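Local structure of nucleoside-triphosphatase THEP1 (Aquifex aeolicus, 1YE8) at residues Pro162-Arg165 with Asp166-Glu170; Gly12-Thr15 with Leu16-Ile20; Glu22-Gly25 with Lys26-Ile29. The protein hydrolyses nucleoside triphosphates, among them ATP, GTP, CTP, TTP and UTP, to the corresponding diphosphates and phosphate, and has no kinase activity. All coordinates share one frame; numbering follows the deposited sequence.

Interaction 1: residues Pro162-Arg165 with Asp166-Glu170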
loop_
_atom_site.group_PDB
_atom_site.type_symbol
_atom_site.label_atom_id
_atom_site.label_comp_id
_atom_site.label_asym_id
_atom_site.label_seq_id
_atom_site.Cartn_x
_atom_site.Cartn_y
_atom_site.Cartn_z
ATOM N N PRO A 162 1.900 -7.807 -17.262
ATOM C CA PRO A 162 1.658 -7.024 -18.483
ATOM C C PRO A 162 0.418 -7.497 -19.259
ATOM O O PRO A 162 -0.186 -6.681 -19.965
ATOM C CB PRO A 162 2.949 -7.227 -19.284
ATOM C CG PRO A 162 3.980 -7.553 -18.231
ATOM C CD PRO A 162 3.233 -8.442 -17.272
ATOM N N GLU A 163 0.021 -8.757 -19.078
ATOM C CA GLU A 163 -1.096 -9.360 -19.819
ATOM C C GLU A 163 -2.473 -9.176 -19.181
ATOM O O GLU A 163 -3.490 -9.402 -19.843
ATOM C CB GLU A 163 -0.849 -10.854 -20.012
ATOM C CG GLU A 163 0.318 -11.173 -20.937
ATOM C CD GLU A 163 1.670 -11.106 -20.238
ATOM O OE1 GLU A 163 1.726 -11.170 -18.992
ATOM O OE2 GLU A 163 2.677 -10.974 -20.942
ATOM N N ASN A 164 -2.523 -8.811 -17.896
ATOM C CA ASN A 164 -3.810 -8.542 -17.246
ATOM C C ASN A 164 -3.952 -7.101 -16.734
ATOM O O ASN A 164 -5.020 -6.699 -16.293
ATOM C CB ASN A 164 -4.130 -9.584 -16.155
ATOM C CG ASN A 164 -3.220 -9.465 -14.927
ATOM O OD1 ASN A 164 -2.476 -8.499 -14.778
ATOM N ND2 ASN A 164 -3.277 -10.459 -14.063
ATOM N N ARG A 165 -2.850 -6.354 -16.804
ATOM C CA ARG A 165 -2.740 -4.929 -16.463
ATOM C C ARG A 165 -3.962 -4.080 -16.853
ATOM O O ARG A 165 -4.486 -3.296 -16.048
ATOM C CB ARG A 165 -1.506 -4.393 -17.212
ATOM C CG ARG A 165 -0.951 -3.093 -16.756
ATOM C CD ARG A 165 0.548 -3.091 -16.779
ATOM N NE ARG A 165 1.098 -3.124 -18.132
ATOM C CZ ARG A 165 2.382 -3.326 -18.390
ATOM N NH1 ARG A 165 3.236 -3.514 -17.392
ATOM N NH2 ARG A 165 2.821 -3.350 -19.647
ATOM N N ASP A 166 -4.394 -4.243 -18.101
ATOM C CA ASP A 166 -5.380 -3.354 -18.707
ATOM C C ASP A 166 -6.809 -3.871 -18.587
ATOM O O ASP A 166 -7.745 -3.193 -19.001
ATOM C CB ASP A 166 -5.022 -3.101 -20.175
ATOM C CG ASP A 166 -3.665 -2.417 -20.337
ATOM O OD1 ASP A 166 -3.400 -1.425 -19.619
ATOM O OD2 ASP A 166 -2.805 -2.804 -21.156
ATOM N N VAL A 167 -6.974 -5.048 -17.993
ATOM C CA VAL A 167 -8.300 -5.658 -17.831
ATOM C C VAL A 167 -8.684 -5.875 -16.358
ATOM O O VAL A 167 -9.869 -5.941 -16.012
ATOM C CB VAL A 167 -8.447 -6.976 -18.677
ATOM C CG1 VAL A 167 -7.286 -7.921 -18.440
ATOM C CG2 VAL A 167 -9.769 -7.691 -18.406
ATOM N N ILE A 168 -7.689 -5.946 -15.481
ATOM C CA ILE A 168 -7.933 -6.356 -14.094
ATOM C C ILE A 168 -8.746 -5.363 -13.232
ATOM O O ILE A 168 -9.402 -5.771 -12.273
ATOM C CB ILE A 168 -6.591 -6.740 -13.410
ATOM C CG1 ILE A 168 -6.844 -7.563 -12.142
ATOM C CG2 ILE A 168 -5.743 -5.498 -13.135
ATOM C CD1 ILE A 168 -7.139 -9.043 -12.387
ATOM N N LEU A 169 -8.713 -4.081 -13.585
ATOM C CA LEU A 169 -9.411 -3.062 -12.796
ATOM C C LEU A 169 -10.887 -3.367 -12.504
ATOM O O LEU A 169 -11.320 -3.251 -11.366
ATOM C CB LEU A 169 -9.238 -1.665 -13.413
ATOM C CG LEU A 169 -9.904 -0.480 -12.707
ATOM C CD1 LEU A 169 -9.337 -0.312 -11.287
ATOM C CD2 LEU A 169 -9.693 0.786 -13.506
ATOM N N GLU A 170 -11.655 -3.767 -13.523
ATOM C CA GLU A 170 -13.086 -4.019 -13.342
ATOM C C GLU A 170 -13.407 -5.227 -12.446
ATOM O O GLU A 170 -14.400 -5.213 -11.691
ATOM C CB GLU A 170 -13.806 -4.131 -14.697
ATOM C CG GLU A 170 -13.871 -2.829 -15.498
ATOM C CD GLU A 170 -14.465 -1.635 -14.747
ATOM O OE1 GLU A 170 -15.269 -1.810 -13.798
ATOM O OE2 GLU A 170 -14.132 -0.503 -15.138
HETATM O O HOH W 1 -3.545 -6.133 -19.972
HETATM O O HOH W 2 -7.196 -2.654 -15.754
HETATM O O HOH W 3 -0.147 -2.166 -20.437
#

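Interaction 2: residues Gly12-Thr15 with Leu16-Ile20. With NA (sodium ion), chain C; MG (magnesium ion), chain B; PO4 (phosphate ion), chain E.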
loop_
_atom_site.group_PDB
_atom_site.type_symbol
_atom_site.label_atom_id
_atom_site.label_comp_id
_atom_site.label_asym_id
_atom_site.label_seq_id
_atom_site.Cartn_x
_atom_site.Cartn_y
_atom_site.Cartn_z
ATOM N N GLY A 12 3.477 -2.124 -12.583
ATOM C CA GLY A 12 2.387 -1.166 -12.543
ATOM C C GLY A 12 1.446 -1.252 -11.353
ATOM O O GLY A 12 0.280 -0.854 -11.465
ATOM N N LYS A 13 1.931 -1.755 -10.216
ATOM C CA LYS A 13 1.082 -1.878 -9.022
ATOM C C LYS A 13 0.580 -0.521 -8.513
ATOM O O LYS A 13 -0.610 -0.365 -8.266
ATOM C CB LYS A 13 1.784 -2.643 -7.901
ATOM C CG LYS A 13 2.161 -4.080 -8.279
ATOM C CD LYS A 13 2.533 -4.939 -7.077
ATOM C CE LYS A 13 3.725 -4.444 -6.283
ATOM N NZ LYS A 13 4.998 -4.746 -6.973
ATOM N N THR A 14 1.484 0.448 -8.374
ATOM C CA THR A 14 1.088 1.811 -7.967
ATOM C C THR A 14 0.111 2.436 -8.961
ATOM O O THR A 14 -0.884 3.031 -8.566
ATOM C CB THR A 14 2.326 2.692 -7.822
ATOM O OG1 THR A 14 3.179 2.142 -6.808
ATOM C CG2 THR A 14 1.957 4.100 -7.313
ATOM N N THR A 15 0.398 2.277 -10.247
ATOM C CA THR A 15 -0.457 2.799 -11.295
ATOM C C THR A 15 -1.867 2.249 -11.167
ATOM O O THR A 15 -2.841 2.993 -11.265
ATOM C CB THR A 15 0.128 2.439 -12.665
ATOM O OG1 THR A 15 1.271 3.263 -12.892
ATOM C CG2 THR A 15 -0.840 2.791 -13.817
ATOM N N LEU A 16 -1.979 0.944 -10.949
ATOM C CA LEU A 16 -3.281 0.338 -10.748
ATOM C C LEU A 16 -3.959 0.879 -9.478
ATOM O O LEU A 16 -5.147 1.217 -9.498
ATOM C CB LEU A 16 -3.155 -1.183 -10.685
ATOM C CG LEU A 16 -4.408 -1.977 -10.349
ATOM C CD1 LEU A 16 -5.554 -1.711 -11.347
ATOM C CD2 LEU A 16 -4.078 -3.449 -10.314
ATOM N N VAL A 17 -3.211 0.948 -8.369
ATOM C CA VAL A 17 -3.766 1.512 -7.141
ATOM C C VAL A 17 -4.313 2.938 -7.370
ATOM O O VAL A 17 -5.400 3.249 -6.900
ATOM C CB VAL A 17 -2.754 1.447 -5.975
ATOM C CG1 VAL A 17 -3.240 2.283 -4.780
ATOM C CG2 VAL A 17 -2.546 0.005 -5.544
ATOM N N LYS A 18 -3.582 3.773 -8.115
ATOM C CA LYS A 18 -4.044 5.133 -8.404
ATOM C C LYS A 18 -5.359 5.129 -9.200
ATOM O O LYS A 18 -6.254 5.932 -8.936
ATOM C CB LYS A 18 -2.947 5.931 -9.095
ATOM C CG LYS A 18 -1.817 6.300 -8.141
ATOM C CD LYS A 18 -0.628 6.905 -8.853
ATOM C CE LYS A 18 -0.941 8.263 -9.451
ATOM N NZ LYS A 18 0.274 8.825 -10.094
ATOM N N LYS A 19 -5.482 4.204 -10.144
ATOM C CA LYS A 19 -6.725 4.069 -10.908
ATOM C C LYS A 19 -7.871 3.673 -9.980
ATOM O O LYS A 19 -8.992 4.167 -10.120
ATOM C CB LYS A 19 -6.594 3.003 -11.999
ATOM C CG LYS A 19 -5.741 3.363 -13.195
ATOM C CD LYS A 19 -5.572 2.115 -14.085
ATOM C CE LYS A 19 -4.765 2.390 -15.322
ATOM N NZ LYS A 19 -4.666 1.138 -16.124
ATOM N N ILE A 20 -7.595 2.769 -9.039
ATOM C CA ILE A 20 -8.597 2.340 -8.070
ATOM C C ILE A 20 -9.036 3.517 -7.192
ATOM O O ILE A 20 -10.244 3.716 -6.974
ATOM C CB ILE A 20 -8.075 1.139 -7.213
ATOM C CG1 ILE A 20 -7.919 -0.121 -8.072
ATOM C CG2 ILE A 20 -8.995 0.853 -6.053
ATOM C CD1 ILE A 20 -7.043 -1.209 -7.419
HETATM NA NA NA C . 5.645 -3.748 -8.974
HETATM MG MG MG B . 4.835 0.836 -6.869
HETATM P P PO4 E . 5.113 -0.882 -9.795
HETATM O O1 PO4 E . 4.366 -0.194 -8.665
HETATM O O2 PO4 E . 4.941 -0.233 -11.134
HETATM O O3 PO4 E . 4.579 -2.289 -9.876
HETATM O O4 PO4 E . 6.586 -0.939 -9.467
HETATM O O HOH W 4 5.602 2.140 -5.497
HETATM O O HOH W 5 4.124 -0.371 -5.615
HETATM O O HOH W 6 5.432 2.191 -8.743
HETATM O O HOH W 7 5.786 -2.231 -6.408
#

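Interaction 3: residues Glu22-Gly25 with Lys26-Ile29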
loop_
_atom_site.group_PDB
_atom_site.type_symbol
_atom_site.label_atom_id
_atom_site.label_comp_id
_atom_site.label_asym_id
_atom_site.label_seq_id
_atom_site.Cartn_x
_atom_site.Cartn_y
_atom_site.Cartn_z
ATOM N N GLU A 22 -8.908 6.728 -7.907
ATOM C CA GLU A 22 -9.701 7.696 -8.667
ATOM C C GLU A 22 -11.137 7.190 -8.829
ATOM O O GLU A 22 -12.103 7.948 -8.666
ATOM C CB GLU A 22 -9.067 7.990 -10.023
ATOM C CG GLU A 22 -9.836 9.040 -10.812
ATOM C CD GLU A 22 -9.155 9.457 -12.099
ATOM O OE1 GLU A 22 -9.269 8.729 -13.115
ATOM O OE2 GLU A 22 -8.519 10.534 -12.093
ATOM N N ARG A 23 -11.286 5.911 -9.145
ATOM C CA ARG A 23 -12.620 5.337 -9.285
ATOM C C ARG A 23 -13.432 5.352 -8.004
ATOM O O ARG A 23 -14.639 5.592 -8.024
ATOM C CB ARG A 23 -12.535 3.928 -9.855
ATOM C CG ARG A 23 -12.154 3.932 -11.328
ATOM C CD ARG A 23 -13.288 4.396 -12.263
ATOM N NE ARG A 23 -14.300 3.348 -12.374
ATOM C CZ ARG A 23 -14.214 2.321 -13.212
ATOM N NH1 ARG A 23 -13.164 2.209 -14.015
ATOM N NH2 ARG A 23 -15.172 1.402 -13.231
ATOM N N LEU A 24 -12.772 5.072 -6.881
ATOM C CA LEU A 24 -13.445 5.041 -5.592
ATOM C C LEU A 24 -13.796 6.421 -5.029
ATOM O O LEU A 24 -14.681 6.521 -4.174
ATOM C CB LEU A 24 -12.601 4.258 -4.579
ATOM C CG LEU A 24 -12.509 2.736 -4.753
ATOM C CD1 LEU A 24 -11.502 2.210 -3.756
ATOM C CD2 LEU A 24 -13.855 2.042 -4.574
ATOM N N GLY A 25 -13.124 7.476 -5.482
ATOM C CA GLY A 25 -13.430 8.813 -4.995
ATOM C C GLY A 25 -13.245 8.934 -3.496
ATOM O O GLY A 25 -12.227 8.510 -2.949
ATOM N N LYS A 26 -14.245 9.482 -2.823
ATOM C CA LYS A 26 -14.168 9.771 -1.399
ATOM C C LYS A 26 -14.192 8.494 -0.560
ATOM O O LYS A 26 -13.968 8.536 0.654
ATOM C CB LYS A 26 -15.308 10.717 -0.988
ATOM C CG LYS A 26 -15.181 12.132 -1.557
ATOM C CD LYS A 26 -16.390 12.964 -1.160
ATOM C CE LYS A 26 -16.180 14.448 -1.441
ATOM N NZ LYS A 26 -17.189 14.969 -2.411
ATOM N N ARG A 27 -14.435 7.350 -1.193
ATOM C CA ARG A 27 -14.399 6.080 -0.467
ATOM C C ARG A 27 -12.973 5.670 -0.099
ATOM O O ARG A 27 -12.781 4.920 0.856
ATOM C CB ARG A 27 -15.009 4.964 -1.303
ATOM C CG ARG A 27 -16.516 5.087 -1.503
ATOM C CD ARG A 27 -17.039 4.116 -2.553
ATOM N NE ARG A 27 -16.951 2.742 -2.065
ATOM C CZ ARG A 27 -17.214 1.672 -2.800
ATOM N NH1 ARG A 27 -17.599 1.820 -4.063
ATOM N NH2 ARG A 27 -17.117 0.462 -2.270
ATOM N N ALA A 28 -11.989 6.133 -0.868
ATOM C CA ALA A 28 -10.612 5.669 -0.716
ATOM C C ALA A 28 -9.848 6.553 0.255
ATOM O O ALA A 28 -9.816 7.774 0.077
ATOM C CB ALA A 28 -9.921 5.648 -2.065
ATOM N N ILE A 29 -9.240 5.944 1.280
ATOM C CA ILE A 29 -8.426 6.699 2.249
ATOM C C ILE A 29 -7.133 5.927 2.507
ATOM O O ILE A 29 -7.178 4.742 2.855
ATOM C CB ILE A 29 -9.168 6.939 3.594
ATOM C CG1 ILE A 29 -10.591 7.489 3.398
ATOM C CG2 ILE A 29 -8.342 7.849 4.482
ATOM C CD1 ILE A 29 -11.502 7.331 4.662
HETATM O O HOH W 8 -9.636 9.280 -2.381
#

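Interaction 1: residues Pro162-Arg165 with Asp166-Glu170
Arg165 turns its CG opposite its own backbone N (chi1 -163°) while Asp166 turns its CG opposite its carbonyl carbon (chi1 -62°), and from these starts the two side chains run side by side in the same direction. Two further bends in the arginine, at chi2 and chi3, carry its guanidinium back over Pro162, whose CA lies 3.8 Å above the centre of one face. The charged groups do not meet directly; their planes stand 60° apart and a water joins them. That water lies in the guanidinium plane, accepts from Arg165 NE at 2.8 Å and donates to Asp166 OD2, also at 2.8 Å. Arginine suits this place because NH1 remains available to bond Val11 O in the phosphate-binding loop. The segment forms the turn between strand 156-159, at one edge of the parallel sheet of this RecA-like P-loop fold, and helix 168-175. Here Asn164 O is gripped by two amides: Ile168 N comes nearly in line with the carbonyl at 2.9 Å, and Val167 N approaches from above the carbonyl plane at 3.1 Å. The side chain of Asn164 serves the turn with both ends of its amide, OD1 accepting from Thr161 N and ND2 donating to Glu159 O. Val167 CG1 rests 3.4 Å from Asn164 O. A second water spans Arg165 O (2.8 Å) and Leu169 N (3.0 Å), standing in for a direct bond between residues four apart. Branched, apolar Ile168 lays its CB and CG2 beside Asn164 O, while its side chain also meets Leu16 of helix 13-24.

Interaction 2: residues Gly12-Thr15 with Leu16-Ile20
Thr14 and Lys18, one helical turn apart, cross obliquely, with Thr14 CG2 4.1 Å from Lys18 CD. The threonine's first torsion (chi1 -61°) decides its role: the methyl lies on the lysine side, while OG1 faces a magnesium ion at 2.1 Å and is also hydrogen-bonded to Asp106 and Thr33. The stem of Lys18 passes over Thr14 O before its amine reaches a salt bridge with Glu34. A bound phosphate ion, probably from the crystallisation liquor, occupies the loop. Lys13, bent at chi3 and chi4, runs roughly across the line of Lys18 along the phosphate's flank; NZ lies 2.3 Å from an ion modelled as sodium, an unusual partner for an amine. On the inner side Val17 lays CG2 3.4 Å from Lys13 O. Gly12 sits at the N-cap position, with a phi of 119° at which a CB would collide with the preceding carbonyl. Gly12 N donates to phosphate O3 at 2.9 Å, and the next amides follow: Lys13 N to O3 at 2.7 Å, Thr14 N to O1 at 3.0 Å. In this Walker A (P-loop) pattern the ion probably marks a nucleotide phosphate's place, magnesium bridging Thr14 OG1 and phosphate O1 as in magnesium-nucleotide complexes of P-loop enzymes.

Interaction 3: residues Glu22-Gly25 with Lys26-Ile29
The helix-to-strand turn of a beta-alpha-beta unit brings Leu24 and Gly25, at the end of helix 13-24, against Arg27 and Ala28, where strand 28-29 begins. Gly25 is the first residue to leave helical geometry, with phi at 59°; a side chain there would crowd Lys26 N, so glycine fits. Two successive bonds, each from an amide to the carbonyl three residues back, tighten the turn: Arg27 N donates to Leu24 O at 3.1 Å and Ala28 N to Gly25 O at 3.2 Å. Both donors stand above the carbonyl plane of their acceptor. Gly25 O takes a further bond from a water at 2.8 Å, and the same water donates to Ala28 O. Arg27 sets CG beside its backbone N (chi1 -69°), so the first part of its chain runs along Leu24 O; the two side chains cross at about a right angle, and a bend at chi3 brings the guanidinium under Leu24 CD2. This methyl sits 3.7 Å above the centre of one guanidinium face, an apolar group against a flat cation whose N-H groups point elsewhere: NH1 bonds Glu177 O and NE bonds Arg100 O. With an alanine in place of Arg27, the carbonyls of Glu177 and Arg100 are likely to lose these donors, and Leu24 CD2 the flat group it rests on. Leu24 CB also packs on Ala28 CB at 3.9 Å, a closeness that suits the small alanine. Beyond the turn, Leu24 touches Val102 and Ala28 touches Ile104, both on strand 102-105, which pairs in parallel with strand 28-29, while Ile29 faces helix 77-97.

Along the chain the order is interaction 2, interaction 3, interaction 1. The first two follow helix 13-24 from its phosphate-binding start to its exit into strand 28-29, their centres about 12 Å apart. Interaction 1 comes much later, where helix 168-175 begins, its centre about 11 Å from that of interaction 2 and about 19 Å from that of interaction 3. The two helices pack together: Leu169 CD1 lies 3.5 Å from Ile20 CG1, and a salt bridge joins Glu170 OE2 to Arg23 NH2 at 2.9 Å. Strands 28-29 and 156-159 are the outermost strands of the parallel sheet, so helix 13-24, which follows the phosphate-binding loop, leads into one edge and packs on the helix following the other.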